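Side-chain contacts in hypothetical protein SA2161 (Staphylococcus aureus, PDB 1Y7R), which is of unknown function but is probably an acetyltransferase of the GNAT family, moving an acetyl group from acetyl-coenzyme A to an unidentified acceptor: residues A[43-47]-A[48-52]; A[70-73]-A[74-77]; A[78-81]-A[82-85]; A[108-111]-A[112-116]. The protein carries 4 engineered substitutions. All coordinates share one frame; numbering follows the deposited sequence.

Overall arrangement
All four contacts are local and follow one another along the chain, so none nests within or crosses another. Interaction 1 closes the hairpin between strands 40-46 and 49-58. Interaction 2 turns the chain at the end of strand 63-71, beside strand 49-58, and meets interaction 1 through D46 with Y75. The chain runs from it straight into interaction 3, the first turn of helix 80-95, and both bind the same phosphate ion. Helix 80-95 packs on the hairpin through L44 and I84. After strand 101-107, interaction 4 forms helix 110-115, which reaches interaction 3 through L113 and S82 but lies about 10 Å, nearest atoms, from interaction 1.

Interaction 1: A[43-47]-A[48-52]; sequences TLYDK and DRLIG
Y45 and L50 meet with a methyl group over a ring. CD1 of L50 lies 4.0 Å from the centroid of the Y45 ring and 18° off its normal, a CH-pi contact displaced toward the rim. The CG of L50 stands anti to its own backbone N (chi1 -178°), which brings the branched end up to the neighbouring strand, and CB then rests 3.8 Å from Y45 CE1. The same CD1 also reaches T43, whose CB is 3.6 Å away, the two side chains crossing at about a right angle. Helix 11-20 packs against L50 through D13 and L17. The backbones form an antiparallel hairpin with a type II' turn from D46 to R49, in which K47 has a positive phi. Its register breaks at L44, where I51 and G52 both face one residue, a classic beta bulge: L44 O accepts a bond from I51 N at 2.8 Å and a weak one from G52 N at 3.5 Å, while L44 N donates to G52 O. D46 and R49 close the turn with two backbone hydrogen bonds, R49 N to D46 O and D46 N to R49 O. I51 reaches two residues of the other strand, CD1 lying 3.9 Å from L44 CB and CG2 3.8 Å from D46 CB. L44 and I51 are covered by helix 80-95, through Y80 in both cases. The carboxylate of D46 leads away from R49 and accepts a hydrogen bond at OD2 from the hydroxyl of Y75; its charged atoms and those of R49 are not in contact.

Interaction 2: A[70-73]-A[74-77]; sequences AVLK and SYQG. Engineered in segment 70-73: L72 (natural residue Ser). With PO4 (phosphate ion), chain D.
L72, an engineered residue, and Y75 lie side by side and point the same way, and they supply much of the apolar contact in this turn. L72 CD1 is 3.7 Å from Y75 CD1, meeting the ring obliquely. V71 adds the other apolar part: its CG1, anti to the backbone N (chi1 169°), lies 3.8 Å from CG of Q76 and 4.0 Å from CB of Y75. R49 and I51 of strand 49-58 pack on both L72 and Y75. Among the polar contacts, two backbone bonds close the 3-10 turn. Y75 N donates to L72 O at 2.8 Å with an angle of 141° at the hydrogen, and Q76 N donates to K73 O at 3.1 Å along a straighter line of 165°. Each donor stands well above the plane of the carbonyl that receives it, as expected where the chain bends so tightly. K73 is bent at chi2, and its chain crosses that of Q76 obliquely, the two CD atoms 3.5 Å apart. The third kind of contact is with an anion: G77 N donates to O4 of a phosphate ion at 3.0 Å, V71 CG2 approaches the same ion, and G81 N is a further donor to it. Backbone N-H groups binding an anion beyond the end of strand 63-71 are consistent with the GNAT site for the pyrophosphate of acetyl-coenzyme A, although this ion probably came from the crystallisation liquor.

Interaction 3: A[78-81]-A[82-85]; sequences QAYG and SLIM. Engineered in segment 78-81: A79 (natural residue Asp). With PO4 (phosphate ion), chain C; PO4 (phosphate ion), chain D.
A79 and S82 share one phosphate ion at the start of helix 80-95, while a second phosphate sits against G81, so two anions crowd a single helix end. Three donors reach the first ion: S82 OG at 2.8 Å from O2, S82 N at 3.1 Å from O3, and, weakly, A79 N to O4. The OG of S82 is placed beside its own backbone N (chi1 -87°), which brings the hydroxyl to the ion that its own amide already meets. G81 N donates to O2 of the second phosphate at 3.2 Å, and glycine has no side chain to keep that ion away. Behind the anions the helix is regular. A79, an engineered residue at the N-cap position, receives L83 N at 2.8 Å through its O, and I84 N meets Y80 O at 3.0 Å, almost straight at 173°. M85, a selenomethionine, continues the series with its N 3.0 Å from G81 O. The Y80 ring offers its edge to L83, whose CD2 lies near the ring plane. The positive end of the helix dipole would probably favour binding of the anions. Residues Q76 to G81 are consistent with the Q/R-x-x-G-x-G/A signature of the GNAT acetyl-coenzyme A site, where this helix start binds pyrophosphate, except at the fourth place, held by the engineered A79 (naturally Asp).

Interaction 4: A[108-111]-A[112-116]; sequences YPAD and KLYVK. Engineered in segment 112-116: V115 (natural residue Ala).
P109 O and K112 N form the shortest bond of this helix start, 2.8 Å with an angle of 141° at the hydrogen. The spacing of three residues and a donor standing well above the carbonyl plane mark it as a 3-10 bond. A110 O is shared: L113 N donates to it at 3.0 Å, and Y114 N only weakly at 3.5 Å, so the turn changes from 3-10 to alpha-helical spacing on this one carbonyl. A bond from V115 N to D111 O completes the turn, but the place of that oxygen is uncertain because it lies too near the engineered V115. K112 stays close to P109 as well, with CB 3.1 Å from P109 O. Its amine does not reach D111, OD1 and NZ being 5.4 Å apart. Packing takes over on the inner side. The Y114 ring comes back along the first turn, CG lying beside its backbone N (chi1 -52°); CD2 is 3.2 Å from A110 O, which meets the ring obliquely, and CE2 is 4.0 Å from A110 CB. Farther out, L104 and A106 of strand 101-107 and M85 of helix 80-95 touch Y114, while L113 touches S82 and M85. The A-x-x-L-Y sequence followed by F-G-F is familiar from GNAT enzymes. The opposite charges of D111 and K112 are not bridged; the segments meet mainly through backbone hydrogen bonds and the packing of Y114, with M129 of the second subunit adding contacts to D111, Y114 and V115.

Interaction 1: A[43-47]-A[48-52]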
loop_
_atom_site.group_PDB
_atom_site.type_symbol
_atom_site.label_atom_id
_atom_site.label_comp_id
_atom_site.label_asym_id
_atom_site.label_seq_id
_atom_site.Cartn_x
_atom_site.Cartn_y
_atom_site.Cartn_z
ATOM N N THR A 43 7.969 13.984 -9.694
ATOM C CA THR A 43 7.478 14.300 -11.032
ATOM C C THR A 43 8.645 14.755 -11.905
ATOM O O THR A 43 9.593 15.399 -11.421
ATOM C CB THR A 43 6.363 15.384 -11.026
ATOM O OG1 THR A 43 6.699 16.416 -10.084
ATOM C CG2 THR A 43 4.979 14.736 -10.635
ATOM N N LEU A 44 8.588 14.352 -13.171
ATOM C CA LEU A 44 9.602 14.674 -14.178
ATOM C C LEU A 44 8.953 15.485 -15.274
ATOM O O LEU A 44 7.887 15.119 -15.793
ATOM C CB LEU A 44 10.150 13.401 -14.811
ATOM C CG LEU A 44 10.740 12.359 -13.853
ATOM C CD1 LEU A 44 11.208 11.181 -14.694
ATOM C CD2 LEU A 44 11.881 12.853 -13.023
ATOM N N TYR A 45 9.622 16.559 -15.658
ATOM C CA TYR A 45 9.096 17.445 -16.691
ATOM C C TYR A 45 10.128 17.620 -17.817
ATOM O O TYR A 45 11.332 17.797 -17.544
ATOM C CB TYR A 45 8.765 18.821 -16.123
ATOM C CG TYR A 45 7.613 18.875 -15.163
ATOM C CD1 TYR A 45 6.315 19.083 -15.630
ATOM C CD2 TYR A 45 7.810 18.779 -13.791
ATOM C CE1 TYR A 45 5.239 19.154 -14.768
ATOM C CE2 TYR A 45 6.726 18.859 -12.905
ATOM C CZ TYR A 45 5.446 19.053 -13.402
ATOM O OH TYR A 45 4.367 19.114 -12.519
ATOM N N ASP A 46 9.643 17.565 -19.056
ATOM C CA ASP A 46 10.448 17.837 -20.233
ATOM C C ASP A 46 9.939 19.195 -20.682
ATOM O O ASP A 46 8.797 19.288 -21.174
ATOM C CB ASP A 46 10.212 16.787 -21.341
ATOM C CG ASP A 46 11.043 17.060 -22.589
ATOM O OD1 ASP A 46 11.745 18.083 -22.615
ATOM O OD2 ASP A 46 11.004 16.262 -23.574
ATOM N N LYS A 47 10.774 20.226 -20.476
ATOM C CA LYS A 47 10.383 21.632 -20.646
ATOM C C LYS A 47 9.130 21.858 -19.771
ATOM O O LYS A 47 9.218 21.686 -18.559
ATOM C CB LYS A 47 10.231 21.995 -22.137
ATOM C CG LYS A 47 11.599 21.918 -22.839
ATOM C CD LYS A 47 11.502 22.272 -24.323
ATOM C CE LYS A 47 12.226 21.209 -25.166
ATOM N NZ LYS A 47 12.264 21.567 -26.611
ATOM N N ASP A 48 7.981 22.170 -20.356
ATOM C CA ASP A 48 6.785 22.393 -19.535
ATOM C C ASP A 48 5.778 21.242 -19.579
ATOM O O ASP A 48 4.620 21.420 -19.192
ATOM C CB ASP A 48 6.111 23.726 -19.889
ATOM C CG ASP A 48 6.974 24.919 -19.559
ATOM O OD1 ASP A 48 8.037 24.752 -18.903
ATOM O OD2 ASP A 48 6.579 26.031 -19.983
ATOM N N ARG A 49 6.222 20.062 -19.988
ATOM C CA ARG A 49 5.321 18.912 -20.057
ATOM C C ARG A 49 5.670 17.876 -19.003
ATOM O O ARG A 49 6.847 17.480 -18.895
ATOM C CB ARG A 49 5.392 18.236 -21.415
ATOM C CG ARG A 49 4.398 17.086 -21.580
ATOM C CD ARG A 49 4.581 16.401 -22.916
ATOM N NE ARG A 49 3.478 15.466 -23.158
ATOM C CZ ARG A 49 3.461 14.565 -24.126
ATOM N NH1 ARG A 49 4.501 14.430 -24.948
ATOM N NH2 ARG A 49 2.410 13.768 -24.234
ATOM N N LEU A 50 4.646 17.412 -18.279
ATOM C CA LEU A 50 4.861 16.325 -17.319
ATOM C C LEU A 50 5.041 15.031 -18.116
ATOM O O LEU A 50 4.141 14.671 -18.884
ATOM C CB LEU A 50 3.656 16.156 -16.380
ATOM C CG LEU A 50 3.780 15.072 -15.302
ATOM C CD1 LEU A 50 4.835 15.387 -14.272
ATOM C CD2 LEU A 50 2.447 14.835 -14.586
ATOM N N ILE A 51 6.156 14.323 -17.894
ATOM C CA ILE A 51 6.370 13.069 -18.599
ATOM C C ILE A 51 6.397 11.804 -17.709
ATOM O O ILE A 51 6.337 10.679 -18.213
ATOM C CB ILE A 51 7.572 13.170 -19.544
ATOM C CG1 ILE A 51 8.907 13.208 -18.784
ATOM C CG2 ILE A 51 7.399 14.401 -20.464
ATOM C CD1 ILE A 51 9.381 11.857 -18.319
ATOM N N GLY A 52 6.489 12.004 -16.389
ATOM C CA GLY A 52 6.603 10.861 -15.484
ATOM C C GLY A 52 6.359 11.226 -14.043
ATOM O O GLY A 52 6.497 12.388 -13.645
#

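Interaction 2: A[70-73]-A[74-77]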
loop_
_atom_site.group_PDB
_atom_site.type_symbol
_atom_site.label_atom_id
_atom_site.label_comp_id
_atom_site.label_asym_id
_atom_site.label_seq_id
_atom_site.Cartn_x
_atom_site.Cartn_y
_atom_site.Cartn_z
ATOM N N ALA A 70 4.183 6.066 -13.420
ATOM C CA ALA A 70 3.570 6.346 -14.713
ATOM C C ALA A 70 4.562 7.135 -15.533
ATOM O O ALA A 70 4.971 8.224 -15.115
ATOM C CB ALA A 70 2.315 7.179 -14.520
ATOM N N VAL A 71 4.917 6.617 -16.702
ATOM C CA VAL A 71 5.791 7.346 -17.631
ATOM C C VAL A 71 5.043 7.372 -18.968
ATOM O O VAL A 71 4.542 6.336 -19.400
ATOM C CB VAL A 71 7.174 6.612 -17.775
ATOM C CG1 VAL A 71 7.998 7.177 -18.934
ATOM C CG2 VAL A 71 7.955 6.604 -16.405
ATOM N N LEU A 72 4.956 8.529 -19.624
ATOM C CA LEU A 72 4.338 8.593 -20.962
ATOM C C LEU A 72 4.809 7.471 -21.864
ATOM O O LEU A 72 6.015 7.168 -21.935
ATOM C CB LEU A 72 4.645 9.915 -21.644
ATOM C CG LEU A 72 4.035 11.139 -20.990
ATOM C CD1 LEU A 72 4.561 12.369 -21.731
ATOM C CD2 LEU A 72 2.510 11.051 -21.090
ATOM N N LYS A 73 3.859 6.866 -22.580
ATOM C CA LYS A 73 4.217 5.810 -23.524
ATOM C C LYS A 73 5.353 6.285 -24.452
ATOM O O LYS A 73 6.324 5.555 -24.662
ATOM C CB LYS A 73 2.994 5.412 -24.324
ATOM C CG LYS A 73 2.652 3.921 -24.298
ATOM C CD LYS A 73 2.734 3.249 -22.926
ATOM C CE LYS A 73 2.697 1.699 -23.080
ATOM N NZ LYS A 73 3.182 0.929 -21.864
ATOM N N SER A 74 5.273 7.525 -24.927
ATOM C CA SER A 74 6.256 8.053 -25.874
ATOM C C SER A 74 7.642 8.271 -25.240
ATOM O O SER A 74 8.635 8.391 -25.967
ATOM C CB SER A 74 5.761 9.346 -26.537
ATOM O OG SER A 74 5.516 10.339 -25.555
ATOM N N TYR A 75 7.706 8.306 -23.902
ATOM C CA TYR A 75 8.968 8.439 -23.158
ATOM C C TYR A 75 9.449 7.142 -22.497
ATOM O O TYR A 75 10.489 7.144 -21.797
ATOM C CB TYR A 75 8.798 9.504 -22.073
ATOM C CG TYR A 75 8.857 10.925 -22.606
ATOM C CD1 TYR A 75 7.770 11.491 -23.274
ATOM C CD2 TYR A 75 10.008 11.700 -22.432
ATOM C CE1 TYR A 75 7.824 12.779 -23.765
ATOM C CE2 TYR A 75 10.078 12.998 -22.916
ATOM C CZ TYR A 75 8.980 13.534 -23.593
ATOM O OH TYR A 75 9.033 14.837 -24.068
ATOM N N GLN A 76 8.724 6.035 -22.703
ATOM C CA GLN A 76 9.078 4.787 -22.037
ATOM C C GLN A 76 10.293 4.150 -22.725
ATOM O O GLN A 76 10.634 4.498 -23.866
ATOM C CB GLN A 76 7.888 3.813 -22.009
ATOM C CG GLN A 76 6.848 4.160 -20.922
ATOM C CD GLN A 76 5.635 3.227 -20.921
ATOM O OE1 GLN A 76 4.589 3.519 -20.297
ATOM N NE2 GLN A 76 5.761 2.114 -21.585
ATOM N N GLY A 77 10.961 3.246 -22.013
ATOM C CA GLY A 77 12.049 2.457 -22.611
ATOM C C GLY A 77 13.374 3.187 -22.684
ATOM O O GLY A 77 14.266 2.808 -23.458
HETATM P P PO4 D . 10.088 2.757 -18.158
HETATM O O1 PO4 D . 10.560 1.522 -17.424
HETATM O O2 PO4 D . 11.244 3.689 -18.402
HETATM O O3 PO4 D . 9.102 3.476 -17.250
HETATM O O4 PO4 D . 9.499 2.404 -19.502
#

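Interaction 3: A[78-81]-A[82-85]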
loop_
_atom_site.group_PDB
_atom_site.type_symbol
_atom_site.label_atom_id
_atom_site.label_comp_id
_atom_site.label_asym_id
_atom_site.label_seq_id
_atom_site.Cartn_x
_atom_site.Cartn_y
_atom_site.Cartn_z
ATOM N N GLN A 78 13.557 4.217 -21.860
ATOM C CA GLN A 78 14.833 4.955 -21.899
ATOM C C GLN A 78 15.346 5.556 -20.586
ATOM O O GLN A 78 16.113 6.533 -20.618
ATOM C CB GLN A 78 14.778 6.054 -22.933
ATOM C CG GLN A 78 13.694 7.075 -22.713
ATOM C CD GLN A 78 13.435 7.795 -23.998
ATOM O OE1 GLN A 78 14.320 8.469 -24.501
ATOM N NE2 GLN A 78 12.260 7.590 -24.593
ATOM N N ALA A 79 14.933 4.973 -19.458
ATOM C CA ALA A 79 15.458 5.309 -18.118
ATOM C C ALA A 79 14.609 6.202 -17.252
ATOM O O ALA A 79 14.969 6.428 -16.096
ATOM C CB ALA A 79 16.827 5.891 -18.178
ATOM N N TYR A 80 13.485 6.716 -17.769
ATOM C CA TYR A 80 12.708 7.614 -16.905
ATOM C C TYR A 80 12.013 6.900 -15.736
ATOM O O TYR A 80 11.927 7.464 -14.640
ATOM C CB TYR A 80 11.749 8.483 -17.717
ATOM C CG TYR A 80 12.529 9.496 -18.526
ATOM C CD1 TYR A 80 13.345 10.442 -17.894
ATOM C CD2 TYR A 80 12.519 9.446 -19.903
ATOM C CE1 TYR A 80 14.089 11.362 -18.634
ATOM C CE2 TYR A 80 13.259 10.361 -20.660
ATOM C CZ TYR A 80 14.031 11.314 -20.010
ATOM O OH TYR A 80 14.780 12.212 -20.750
ATOM N N GLY A 81 11.555 5.665 -15.966
ATOM C CA GLY A 81 11.007 4.843 -14.858
ATOM C C GLY A 81 12.104 4.655 -13.808
ATOM O O GLY A 81 11.857 4.735 -12.588
ATOM N N SER A 82 13.334 4.419 -14.264
ATOM C CA SER A 82 14.445 4.207 -13.344
ATOM C C SER A 82 14.736 5.487 -12.586
ATOM O O SER A 82 14.993 5.441 -11.393
ATOM C CB SER A 82 15.715 3.752 -14.075
ATOM O OG SER A 82 15.725 2.330 -14.215
ATOM N N LEU A 83 14.665 6.629 -13.270
ATOM C CA LEU A 83 14.872 7.921 -12.600
ATOM C C LEU A 83 13.858 8.161 -11.455
ATOM O O LEU A 83 14.232 8.515 -10.318
ATOM C CB LEU A 83 14.853 9.052 -13.648
ATOM C CG LEU A 83 15.243 10.433 -13.062
ATOM C CD1 LEU A 83 16.617 10.453 -12.393
ATOM C CD2 LEU A 83 15.231 11.419 -14.174
ATOM N N ILE A 84 12.587 7.910 -11.754
ATOM C CA ILE A 84 11.514 7.946 -10.747
ATOM C C ILE A 84 11.846 7.032 -9.551
ATOM O O ILE A 84 11.823 7.454 -8.386
ATOM C CB ILE A 84 10.180 7.590 -11.411
ATOM C CG1 ILE A 84 9.737 8.772 -12.288
ATOM C CG2 ILE A 84 9.105 7.254 -10.358
ATOM C CD1 ILE A 84 8.706 8.427 -13.362
HETATM N N MSE A 85 12.210 5.797 -9.852
HETATM C CA MSE A 85 12.494 4.822 -8.794
HETATM C C MSE A 85 13.706 5.238 -7.971
HETATM O O MSE A 85 13.695 5.039 -6.770
HETATM C CB MSE A 85 12.693 3.421 -9.382
HETATM C CG MSE A 85 11.433 2.709 -9.817
HETATM SE SE MSE A 85 10.155 2.466 -8.295
HETATM C CE MSE A 85 11.199 1.174 -7.253
HETATM P P PO4 C . 13.986 1.934 -17.569
HETATM O O1 PO4 C . 12.868 0.957 -17.234
HETATM O O2 PO4 C . 15.268 1.581 -16.858
HETATM O O3 PO4 C . 13.487 3.290 -17.106
HETATM O O4 PO4 C . 14.240 2.067 -19.055
HETATM P P PO4 D . 10.088 2.757 -18.158
HETATM O O1 PO4 D . 10.560 1.522 -17.424
HETATM O O2 PO4 D . 11.244 3.689 -18.402
HETATM O O3 PO4 D . 9.102 3.476 -17.250
HETATM O O4 PO4 D . 9.499 2.404 -19.502
#

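Interaction 4: A[108-111]-A[112-116]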
loop_
_atom_site.group_PDB
_atom_site.type_symbol
_atom_site.label_atom_id
_atom_site.label_comp_id
_atom_site.label_asym_id
_atom_site.label_seq_id
_atom_site.Cartn_x
_atom_site.Cartn_y
_atom_site.Cartn_z
ATOM N N TYR A 108 3.698 -7.564 -16.197
ATOM C CA TYR A 108 4.854 -7.964 -16.982
ATOM C C TYR A 108 5.315 -6.835 -17.915
ATOM O O TYR A 108 4.586 -5.873 -18.135
ATOM C CB TYR A 108 4.600 -9.319 -17.639
ATOM C CG TYR A 108 4.775 -10.398 -16.604
ATOM C CD1 TYR A 108 3.836 -10.568 -15.568
ATOM C CD2 TYR A 108 5.920 -11.200 -16.599
ATOM C CE1 TYR A 108 4.022 -11.537 -14.586
ATOM C CE2 TYR A 108 6.113 -12.175 -15.626
ATOM C CZ TYR A 108 5.168 -12.337 -14.622
ATOM O OH TYR A 108 5.386 -13.307 -13.665
ATOM N N PRO A 109 6.468 -6.976 -18.559
ATOM C CA PRO A 109 7.602 -6.099 -18.517
ATOM C C PRO A 109 7.833 -5.169 -17.305
ATOM O O PRO A 109 8.993 -4.985 -16.945
ATOM C CB PRO A 109 7.474 -5.368 -19.855
ATOM C CG PRO A 109 6.847 -6.549 -20.801
ATOM C CD PRO A 109 6.531 -7.724 -19.820
ATOM N N ALA A 110 6.801 -4.598 -16.672
ATOM C CA ALA A 110 7.060 -3.647 -15.563
ATOM C C ALA A 110 7.907 -4.271 -14.465
ATOM O O ALA A 110 8.734 -3.598 -13.842
ATOM C CB ALA A 110 5.773 -3.081 -14.975
ATOM N N ASP A 111 7.709 -5.563 -14.214
ATOM C CA ASP A 111 8.517 -6.235 -13.185
ATOM C C ASP A 111 10.026 -6.110 -13.458
ATOM O O ASP A 111 10.840 -6.072 -12.524
ATOM C CB ASP A 111 8.093 -7.701 -12.945
ATOM C CG ASP A 111 7.991 -8.543 -14.230
ATOM O OD1 ASP A 111 7.972 -8.014 -15.359
ATOM O OD2 ASP A 111 7.885 -9.779 -14.086
ATOM N N LYS A 112 10.397 -5.999 -14.733
ATOM C CA LYS A 112 11.811 -5.823 -15.092
ATOM C C LYS A 112 12.438 -4.550 -14.538
ATOM O O LYS A 112 13.649 -4.529 -14.230
ATOM C CB LYS A 112 11.993 -5.828 -16.606
ATOM C CG LYS A 112 11.586 -7.122 -17.279
ATOM C CD LYS A 112 11.971 -7.071 -18.753
ATOM C CE LYS A 112 11.398 -8.261 -19.519
ATOM N NZ LYS A 112 11.759 -9.596 -18.930
ATOM N N LEU A 113 11.640 -3.486 -14.459
ATOM C CA LEU A 113 12.083 -2.232 -13.847
ATOM C C LEU A 113 12.324 -2.410 -12.335
ATOM O O LEU A 113 13.387 -2.041 -11.797
ATOM C CB LEU A 113 11.037 -1.138 -14.076
ATOM C CG LEU A 113 11.273 0.127 -13.232
ATOM C CD1 LEU A 113 12.599 0.769 -13.648
ATOM C CD2 LEU A 113 10.173 1.114 -13.325
ATOM N N TYR A 114 11.358 -3.002 -11.643
ATOM C CA TYR A 114 11.465 -3.030 -10.164
ATOM C C TYR A 114 12.551 -3.975 -9.712
ATOM O O TYR A 114 13.162 -3.757 -8.684
ATOM C CB TYR A 114 10.125 -3.373 -9.516
ATOM C CG TYR A 114 9.051 -2.459 -10.047
ATOM C CD1 TYR A 114 9.108 -1.079 -9.803
ATOM C CD2 TYR A 114 7.987 -2.955 -10.795
ATOM C CE1 TYR A 114 8.136 -0.220 -10.321
ATOM C CE2 TYR A 114 7.019 -2.117 -11.312
ATOM C CZ TYR A 114 7.086 -0.755 -11.076
ATOM O OH TYR A 114 6.076 0.075 -11.578
ATOM N N VAL A 115 12.830 -5.000 -10.513
ATOM C CA VAL A 115 13.913 -5.944 -10.207
ATOM C C VAL A 115 15.267 -5.214 -10.074
ATOM O O VAL A 115 16.125 -5.605 -9.268
ATOM C CB VAL A 115 13.986 -7.086 -11.286
ATOM C CG1 VAL A 115 15.163 -8.000 -11.005
ATOM C CG2 VAL A 115 12.710 -7.890 -11.264
ATOM N N LYS A 116 15.462 -4.167 -10.879
ATOM C CA LYS A 116 16.676 -3.331 -10.823
ATOM C C LYS A 116 16.938 -2.702 -9.453
ATOM O O LYS A 116 18.073 -2.345 -9.137
ATOM C CB LYS A 116 16.584 -2.182 -11.843
ATOM C CG LYS A 116 16.542 -2.630 -13.274
ATOM C CD LYS A 116 16.437 -1.398 -14.222
ATOM C CE LYS A 116 16.275 -1.855 -15.661
ATOM N NZ LYS A 116 17.383 -2.833 -15.956
#